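Local coordinates for Pbp related beta-lactamase (Pyrococcus abyssi, PDB 2QMI), which probably works as a serine-type peptidase of the penicillin-binding protein and beta-lactamase family, self-compartmentalized as an octamer, at residues 62-67 against 186-191; 66-71 against 170-175; 215-218 against 222-225. All blocks are in the same frame, centred on the assembly; numbering follows the deposited sequence.

Interactions 1 and 2 start from the same helix, 61-74, and share Ala66 and Leu67; their centres lie about 9 Å apart. Two helices that follow each other in the chain, 162-176 (interaction 2) and 180-189 (interaction 1), thus pack against successive parts of the helix that carries Lys62 of the probable SxxK motif, within the buried helical part of the beta-lactamase-like fold. Interaction 3 follows both in sequence: it is a small two-stranded hairpin whose centre is about 32 Å from that of interaction 1 and about 36 Å from that of interaction 2. It lies at the surface, where other subunits of the octamer come within reach.

Interaction 1: residues 62-67 against 186-191; sequences KSFTAL and KKILEP
Phe64 and Leu67, one helical turn apart on helix 61-74, receive Ile188 and Leu189 from the last part of helix 180-189. The contact belongs to the helical part of the beta-lactamase and penicillin-binding protein fold, and helix 61-74 is its probable SxxK helix. Ile188 forms the tight centre. Its CB already points at the opposite helix, and an extended side chain (chi2 176°) carries CD1 to 3.7 Å from Leu67 CD2, while the same methyl lies 3.8 Å from the backbone oxygen Phe64 O. The other branch, CG2, is set anti to the backbone N and reaches the Phe64 ring at CD1, 4.1 Å away. Both branches of the isoleucine thus sit in the notch between Phe64 and Leu67, with CD1 the closer to Leu67. No hydrogen bond crosses the interface, and all four touching residues are buried.

Ile188 and Leu189 sit in a wider pi-type turn at 186-189. The solvent side of this segment is formed by Lys186, Glu190 and Pro191, all exposed and without contact to 62-67. On the buried side, Phe64 stacks with the ring of Tyr247, and both Phe64 and Leu189 touch Met194; Met267 of helix 261-267 lies against Leu67. Lys62 is on the same helix but takes no part in the contact; its NZ bonds to Ser59 OG, Tyr160 OH and Asn162 OD1, a grouping consistent with the active site of this family. At the far edge of the Ile188 cluster, Leu189 runs across Phe64 at about a right angle, its CD2 methyl 3.8 Å from ring atom CE1.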
loop_
_atom_site.group_PDB
_atom_site.type_symbol
_atom_site.label_atom_id
_atom_site.label_comp_id
_atom_site.label_asym_id
_atom_site.label_seq_id
_atom_site.Cartn_x
_atom_site.Cartn_y
_atom_site.Cartn_z
ATOM N N LYS A 62 14.722 31.201 32.953
ATOM C CA LYS A 62 13.914 32.343 33.377
ATOM C C LYS A 62 14.259 32.857 34.778
ATOM O O LYS A 62 14.263 34.069 35.004
ATOM C CB LYS A 62 12.419 32.018 33.293
ATOM C CG LYS A 62 11.860 31.994 31.859
ATOM C CD LYS A 62 10.339 31.834 31.852
ATOM C CE LYS A 62 9.761 31.809 30.441
ATOM N NZ LYS A 62 10.239 30.651 29.632
ATOM N N SER A 63 14.550 31.955 35.717
ATOM C CA SER A 63 14.902 32.405 37.063
ATOM C C SER A 63 16.164 33.281 37.015
ATOM O O SER A 63 16.268 34.278 37.731
ATOM C CB SER A 63 15.091 31.210 38.017
ATOM O OG SER A 63 16.127 30.331 37.608
ATOM N N PHE A 64 17.110 32.918 36.154
ATOM C CA PHE A 64 18.339 33.685 36.001
ATOM C C PHE A 64 18.016 35.089 35.488
ATOM O O PHE A 64 18.497 36.078 36.022
ATOM C CB PHE A 64 19.275 32.979 35.020
ATOM C CG PHE A 64 19.881 31.728 35.562
ATOM C CD1 PHE A 64 21.197 31.718 36.017
ATOM C CD2 PHE A 64 19.147 30.552 35.615
ATOM C CE1 PHE A 64 21.774 30.553 36.515
ATOM C CE2 PHE A 64 19.713 29.383 36.111
ATOM C CZ PHE A 64 21.030 29.384 36.561
ATOM N N THR A 65 17.188 35.164 34.453
ATOM C CA THR A 65 16.794 36.437 33.884
ATOM C C THR A 65 16.145 37.312 34.956
ATOM O O THR A 65 16.396 38.519 35.017
ATOM C CB THR A 65 15.793 36.244 32.728
ATOM O OG1 THR A 65 16.438 35.571 31.641
ATOM C CG2 THR A 65 15.258 37.590 32.247
ATOM N N ALA A 66 15.303 36.706 35.792
ATOM C CA ALA A 66 14.619 37.447 36.848
ATOM C C ALA A 66 15.607 37.952 37.896
ATOM O O ALA A 66 15.430 39.039 38.451
ATOM C CB ALA A 66 13.564 36.570 37.505
ATOM N N LEU A 67 16.648 37.167 38.157
ATOM C CA LEU A 67 17.656 37.546 39.134
ATOM C C LEU A 67 18.422 38.765 38.628
ATOM O O LEU A 67 18.643 39.724 39.375
ATOM C CB LEU A 67 18.615 36.377 39.387
ATOM C CG LEU A 67 19.662 36.543 40.500
ATOM C CD1 LEU A 67 18.978 36.816 41.839
ATOM C CD2 LEU A 67 20.498 35.280 40.593
ATOM N N LYS A 186 28.878 37.237 33.820
ATOM C CA LYS A 186 29.616 38.105 34.732
ATOM C C LYS A 186 28.960 38.350 36.089
ATOM O O LYS A 186 29.615 38.234 37.127
ATOM C CB LYS A 186 29.861 39.460 34.059
ATOM C CG LYS A 186 30.618 39.394 32.745
ATOM C CD LYS A 186 32.083 39.065 32.968
ATOM C CE LYS A 186 32.870 39.137 31.668
ATOM N NZ LYS A 186 34.317 38.834 31.905
ATOM N N LYS A 187 27.673 38.687 36.085
ATOM C CA LYS A 187 26.960 38.994 37.324
ATOM C C LYS A 187 26.351 37.829 38.104
ATOM O O LYS A 187 25.880 38.027 39.232
ATOM C CB LYS A 187 25.849 40.011 37.043
ATOM C CG LYS A 187 26.296 41.230 36.262
ATOM C CD LYS A 187 27.440 41.956 36.953
ATOM C CE LYS A 187 27.984 43.081 36.079
ATOM N NZ LYS A 187 29.030 43.856 36.789
ATOM N N ILE A 188 26.363 36.622 37.538
ATOM C CA ILE A 188 25.743 35.485 38.221
ATOM C C ILE A 188 26.506 34.160 38.205
ATOM O O ILE A 188 26.790 33.593 39.259
ATOM C CB ILE A 188 24.307 35.236 37.666
ATOM C CG1 ILE A 188 23.406 36.428 38.005
ATOM C CG2 ILE A 188 23.716 33.965 38.266
ATOM C CD1 ILE A 188 21.994 36.330 37.430
ATOM N N LEU A 189 26.826 33.665 37.017
ATOM C CA LEU A 189 27.530 32.396 36.890
ATOM C C LEU A 189 28.928 32.345 37.517
ATOM O O LEU A 189 29.233 31.424 38.272
ATOM C CB LEU A 189 27.620 31.999 35.413
ATOM C CG LEU A 189 26.275 31.750 34.725
ATOM C CD1 LEU A 189 26.507 31.188 33.313
ATOM C CD2 LEU A 189 25.452 30.775 35.568
ATOM N N GLU A 190 29.776 33.320 37.207
ATOM C CA GLU A 190 31.134 33.321 37.753
ATOM C C GLU A 190 31.148 33.544 39.266
ATOM O O GLU A 190 31.802 32.807 39.993
ATOM C CB GLU A 190 32.007 34.352 37.018
ATOM C CG GLU A 190 32.117 34.060 35.521
ATOM C CD GLU A 190 33.119 34.943 34.781
ATOM O OE1 GLU A 190 33.056 36.185 34.930
ATOM O OE2 GLU A 190 33.963 34.386 34.032
ATOM N N PRO A 191 30.426 34.557 39.765
ATOM C CA PRO A 191 30.430 34.762 41.217
ATOM C C PRO A 191 29.816 33.591 41.983
ATOM O O PRO A 191 30.059 33.424 43.183
ATOM C CB PRO A 191 29.631 36.058 41.391
ATOM C CG PRO A 191 28.778 36.121 40.151
ATOM C CD PRO A 191 29.720 35.653 39.084
#

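Interaction 2: residues 66-71 against 170-175; sequences ALAIMK and KIIEKV
Helix 66-71 and helix 170-175 run in roughly the same direction, their short axes inclined by 33° and 10.3 Å apart at closest approach, with Ile69 and Ile172 facing each other at a CA-CA distance of 6.8 Å. Ile172 contributes the largest share of the buried surface, followed by Ile69. The CG1 branch of Ile172, extended by a chi2 of 177°, pushes CD1 against the CB methyl of Ala68; at 3.5 Å this pair is tighter than normal van der Waals contact, and the small alanine lets the isoleucine tip come up close to the helix. Ile69 answers from beside it. Its side chain starts out along the interface, but a bend at chi2 (-67°) brings CD1 back to 3.7 Å from Ile172 CG1, and the same methyl reaches Ile171 CG2 more distantly, at 4.5 Å. All four of these residues are buried, and the interface is purely apolar. Tyr180 and Tyr183 of helix 180-189 cover one flank, touching Ile172 and Ala68 respectively, while Val101 of helix 101-105 lies on Ile69. On the outward side of the second helix, Lys170 forms salt bridges with Glu173 and Glu137. Such helix-on-helix packing belongs to the helical part of the beta-lactamase-type fold, here joining helix 162-176 to the helix that starts at the probable SxxK motif.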
loop_
_atom_site.group_PDB
_atom_site.type_symbol
_atom_site.label_atom_id
_atom_site.label_comp_id
_atom_site.label_asym_id
_atom_site.label_seq_id
_atom_site.Cartn_x
_atom_site.Cartn_y
_atom_site.Cartn_z
ATOM N N ALA A 66 15.303 36.706 35.792
ATOM C CA ALA A 66 14.619 37.447 36.848
ATOM C C ALA A 66 15.607 37.952 37.896
ATOM O O ALA A 66 15.430 39.039 38.451
ATOM C CB ALA A 66 13.564 36.570 37.505
ATOM N N LEU A 67 16.648 37.167 38.157
ATOM C CA LEU A 67 17.656 37.546 39.134
ATOM C C LEU A 67 18.422 38.765 38.628
ATOM O O LEU A 67 18.643 39.724 39.375
ATOM C CB LEU A 67 18.615 36.377 39.387
ATOM C CG LEU A 67 19.662 36.543 40.500
ATOM C CD1 LEU A 67 18.978 36.816 41.839
ATOM C CD2 LEU A 67 20.498 35.280 40.593
ATOM N N ALA A 68 18.825 38.728 37.361
ATOM C CA ALA A 68 19.551 39.843 36.759
ATOM C C ALA A 68 18.733 41.117 36.935
ATOM O O ALA A 68 19.275 42.179 37.270
ATOM C CB ALA A 68 19.789 39.580 35.283
ATOM N N ILE A 69 17.426 40.999 36.713
ATOM C CA ILE A 69 16.511 42.123 36.846
ATOM C C ILE A 69 16.496 42.640 38.282
ATOM O O ILE A 69 16.458 43.847 38.501
ATOM C CB ILE A 69 15.067 41.730 36.446
ATOM C CG1 ILE A 69 14.985 41.485 34.935
ATOM C CG2 ILE A 69 14.088 42.817 36.877
ATOM C CD1 ILE A 69 15.192 42.726 34.059
ATOM N N MET A 70 16.512 41.729 39.256
ATOM C CA MET A 70 16.508 42.125 40.663
ATOM C C MET A 70 17.768 42.914 40.985
ATOM O O MET A 70 17.724 43.906 41.707
ATOM C CB MET A 70 16.445 40.896 41.582
ATOM C CG MET A 70 15.143 40.099 41.534
ATOM S SD MET A 70 13.685 40.987 42.156
ATOM C CE MET A 70 13.010 41.614 40.629
ATOM N N LYS A 71 18.892 42.461 40.445
ATOM C CA LYS A 71 20.171 43.113 40.681
ATOM C C LYS A 71 20.143 44.554 40.179
ATOM O O LYS A 71 20.411 45.494 40.934
ATOM C CB LYS A 71 21.290 42.341 39.981
ATOM C CG LYS A 71 22.685 42.710 40.468
ATOM C CD LYS A 71 23.712 41.694 40.002
ATOM C CE LYS A 71 25.094 42.035 40.525
ATOM N NZ LYS A 71 25.514 43.380 40.051
ATOM N N LYS A 170 16.149 41.935 26.657
ATOM C CA LYS A 170 16.496 43.157 25.942
ATOM C C LYS A 170 16.589 44.332 26.918
ATOM O O LYS A 170 17.414 45.226 26.756
ATOM C CB LYS A 170 15.441 43.447 24.866
ATOM C CG LYS A 170 15.763 44.645 23.973
ATOM C CD LYS A 170 17.160 44.520 23.389
ATOM C CE LYS A 170 17.307 43.263 22.556
ATOM N NZ LYS A 170 18.742 43.028 22.184
ATOM N N ILE A 171 15.726 44.327 27.928
ATOM C CA ILE A 171 15.737 45.376 28.939
ATOM C C ILE A 171 17.068 45.309 29.690
ATOM O O ILE A 171 17.668 46.337 30.016
ATOM C CB ILE A 171 14.557 45.199 29.918
ATOM C CG1 ILE A 171 13.253 45.549 29.198
ATOM C CG2 ILE A 171 14.750 46.073 31.144
ATOM C CD1 ILE A 171 12.017 45.426 30.036
ATOM N N ILE A 172 17.536 44.092 29.940
ATOM C CA ILE A 172 18.799 43.890 30.636
ATOM C C ILE A 172 19.953 44.491 29.841
ATOM O O ILE A 172 20.836 45.132 30.408
ATOM C CB ILE A 172 19.050 42.391 30.874
ATOM C CG1 ILE A 172 18.110 41.900 31.983
ATOM C CG2 ILE A 172 20.518 42.138 31.193
ATOM C CD1 ILE A 172 18.204 40.411 32.278
ATOM N N GLU A 173 19.945 44.296 28.528
ATOM C CA GLU A 173 21.008 44.839 27.695
ATOM C C GLU A 173 20.890 46.362 27.645
ATOM O O GLU A 173 21.888 47.081 27.727
ATOM C CB GLU A 173 20.927 44.266 26.276
ATOM C CG GLU A 173 20.856 42.744 26.216
ATOM C CD GLU A 173 21.114 42.201 24.821
ATOM O OE1 GLU A 173 20.625 42.812 23.845
ATOM O OE2 GLU A 173 21.796 41.162 24.700
ATOM N N LYS A 174 19.659 46.843 27.509
ATOM C CA LYS A 174 19.405 48.271 27.444
ATOM C C LYS A 174 19.948 48.982 28.683
ATOM O O LYS A 174 20.583 50.032 28.583
ATOM C CB LYS A 174 17.898 48.529 27.321
ATOM C CG LYS A 174 17.503 50.002 27.446
ATOM C CD LYS A 174 18.043 50.827 26.284
ATOM C CE LYS A 174 17.759 52.306 26.479
ATOM N NZ LYS A 174 18.298 53.109 25.342
ATOM N N VAL A 175 19.708 48.397 29.850
ATOM C CA VAL A 175 20.148 48.996 31.105
ATOM C C VAL A 175 21.597 48.740 31.505
ATOM O O VAL A 175 22.264 49.655 31.972
ATOM C CB VAL A 175 19.228 48.565 32.268
ATOM C CG1 VAL A 175 19.779 49.068 33.590
ATOM C CG2 VAL A 175 17.821 49.106 32.036
#

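Interaction 3: residues 215-218 against 222-225; sequences ILDK and LVPQ
Ile215 and Val223 bind each other through both backbone groups, as a hydrogen-bonded antiparallel pair. Ile215 N donates to Val223 O over 2.9 Å at an N-H...O angle of 162°, and Val223 N returns a shorter bond of 2.6 Å to Ile215 O. Next to this pair, Leu216 and Leu222 form the non-hydrogen-bonded pair on the opposite face. Their side chains lean together, Leu216 CD1 lying 3.4 Å from Leu222 CD2, closer than ordinary van der Waals contact. On the face of Ile215 and Val223, Gln225 has its CG anti to the carbonyl carbon, which places that atom 3.7 Å from Ile215 CG1; a bend at chi2 turns only the amide beyond it.

The two strands, 213-216 and 222-225, form a beta hairpin joined by a short turn, a two-stranded sheet separate from the large eight-stranded one of the same family region. Asp217 leaves the end of the first strand with CG between its backbone N and carbonyl carbon (chi1 67°), which sets OD2 3.7 Å from Val223 CG2. The stronger partner of that carboxylate is Arg221 in the turn, to which OD2 forms a salt bridge. Further along, the pairing continues through a backbone bond between Gln225 and Gly213, and Met308 packs on Ile215. Other subunits of the octamer touch the hairpin at single residues: Trp130 of a neighbouring subunit packs on Leu222, Arg46 of another subunit on Gln225, and Ala396 of a third on Lys218.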
loop_
_atom_site.group_PDB
_atom_site.type_symbol
_atom_site.label_atom_id
_atom_site.label_comp_id
_atom_site.label_asym_id
_atom_site.label_seq_id
_atom_site.Cartn_x
_atom_site.Cartn_y
_atom_site.Cartn_z
ATOM N N ILE A 215 14.430 12.920 20.650
ATOM C CA ILE A 215 13.013 13.086 20.390
ATOM C C ILE A 215 12.541 11.691 20.013
ATOM O O ILE A 215 13.207 11.000 19.253
ATOM C CB ILE A 215 12.775 14.046 19.202
ATOM C CG1 ILE A 215 13.218 15.457 19.579
ATOM C CG2 ILE A 215 11.316 14.039 18.801
ATOM C CD1 ILE A 215 12.436 16.055 20.720
ATOM N N LEU A 216 11.407 11.272 20.558
ATOM C CA LEU A 216 10.864 9.945 20.270
ATOM C C LEU A 216 9.891 10.076 19.096
ATOM O O LEU A 216 8.922 10.836 19.185
ATOM C CB LEU A 216 10.140 9.430 21.514
ATOM C CG LEU A 216 9.947 7.931 21.760
ATOM C CD1 LEU A 216 11.295 7.234 21.815
ATOM C CD2 LEU A 216 9.201 7.736 23.078
ATOM N N ASP A 217 10.145 9.365 17.994
ATOM C CA ASP A 217 9.237 9.469 16.847
ATOM C C ASP A 217 7.951 8.671 17.038
ATOM O O ASP A 217 7.782 7.986 18.050
ATOM C CB ASP A 217 9.919 9.088 15.513
ATOM C CG ASP A 217 10.300 7.615 15.419
ATOM O OD1 ASP A 217 9.520 6.746 15.862
ATOM O OD2 ASP A 217 11.383 7.326 14.861
ATOM N N LYS A 218 7.038 8.792 16.077
ATOM C CA LYS A 218 5.751 8.103 16.147
ATOM C C LYS A 218 5.893 6.590 16.112
ATOM O O LYS A 218 5.019 5.863 16.594
ATOM C CB LYS A 218 4.820 8.590 15.020
ATOM C CG LYS A 218 5.535 9.085 13.770
ATOM C CD LYS A 218 4.598 9.940 12.905
ATOM C CE LYS A 218 5.345 10.620 11.737
ATOM N NZ LYS A 218 6.068 9.622 10.876
ATOM N N LEU A 222 13.951 6.589 19.261
ATOM C CA LEU A 222 14.633 7.757 19.802
ATOM C C LEU A 222 15.485 8.344 18.685
ATOM O O LEU A 222 16.358 7.668 18.141
ATOM C CB LEU A 222 15.527 7.351 20.981
ATOM C CG LEU A 222 14.845 7.022 22.316
ATOM C CD1 LEU A 222 15.836 6.354 23.249
ATOM C CD2 LEU A 222 14.282 8.307 22.936
ATOM N N VAL A 223 15.226 9.600 18.346
ATOM C CA VAL A 223 15.957 10.281 17.286
ATOM C C VAL A 223 16.789 11.417 17.864
ATOM O O VAL A 223 16.255 12.324 18.497
ATOM C CB VAL A 223 14.990 10.874 16.242
ATOM C CG1 VAL A 223 15.782 11.513 15.108
ATOM C CG2 VAL A 223 14.053 9.792 15.722
ATOM N N PRO A 224 18.113 11.386 17.643
ATOM C CA PRO A 224 18.997 12.435 18.163
ATOM C C PRO A 224 18.750 13.803 17.541
ATOM O O PRO A 224 18.560 13.927 16.333
ATOM C CB PRO A 224 20.393 11.898 17.854
ATOM C CG PRO A 224 20.176 11.122 16.596
ATOM C CD PRO A 224 18.864 10.405 16.839
ATOM N N GLN A 225 18.754 14.831 18.385
ATOM C CA GLN A 225 18.539 16.203 17.943
ATOM C C GLN A 225 19.438 17.126 18.750
ATOM O O GLN A 225 19.428 17.092 19.983
ATOM C CB GLN A 225 17.073 16.611 18.153
ATOM C CG GLN A 225 16.092 15.913 17.225
ATOM C CD GLN A 225 16.065 16.527 15.843
ATOM O OE1 GLN A 225 16.973 17.263 15.453
ATOM N NE2 GLN A 225 15.021 16.221 15.087
#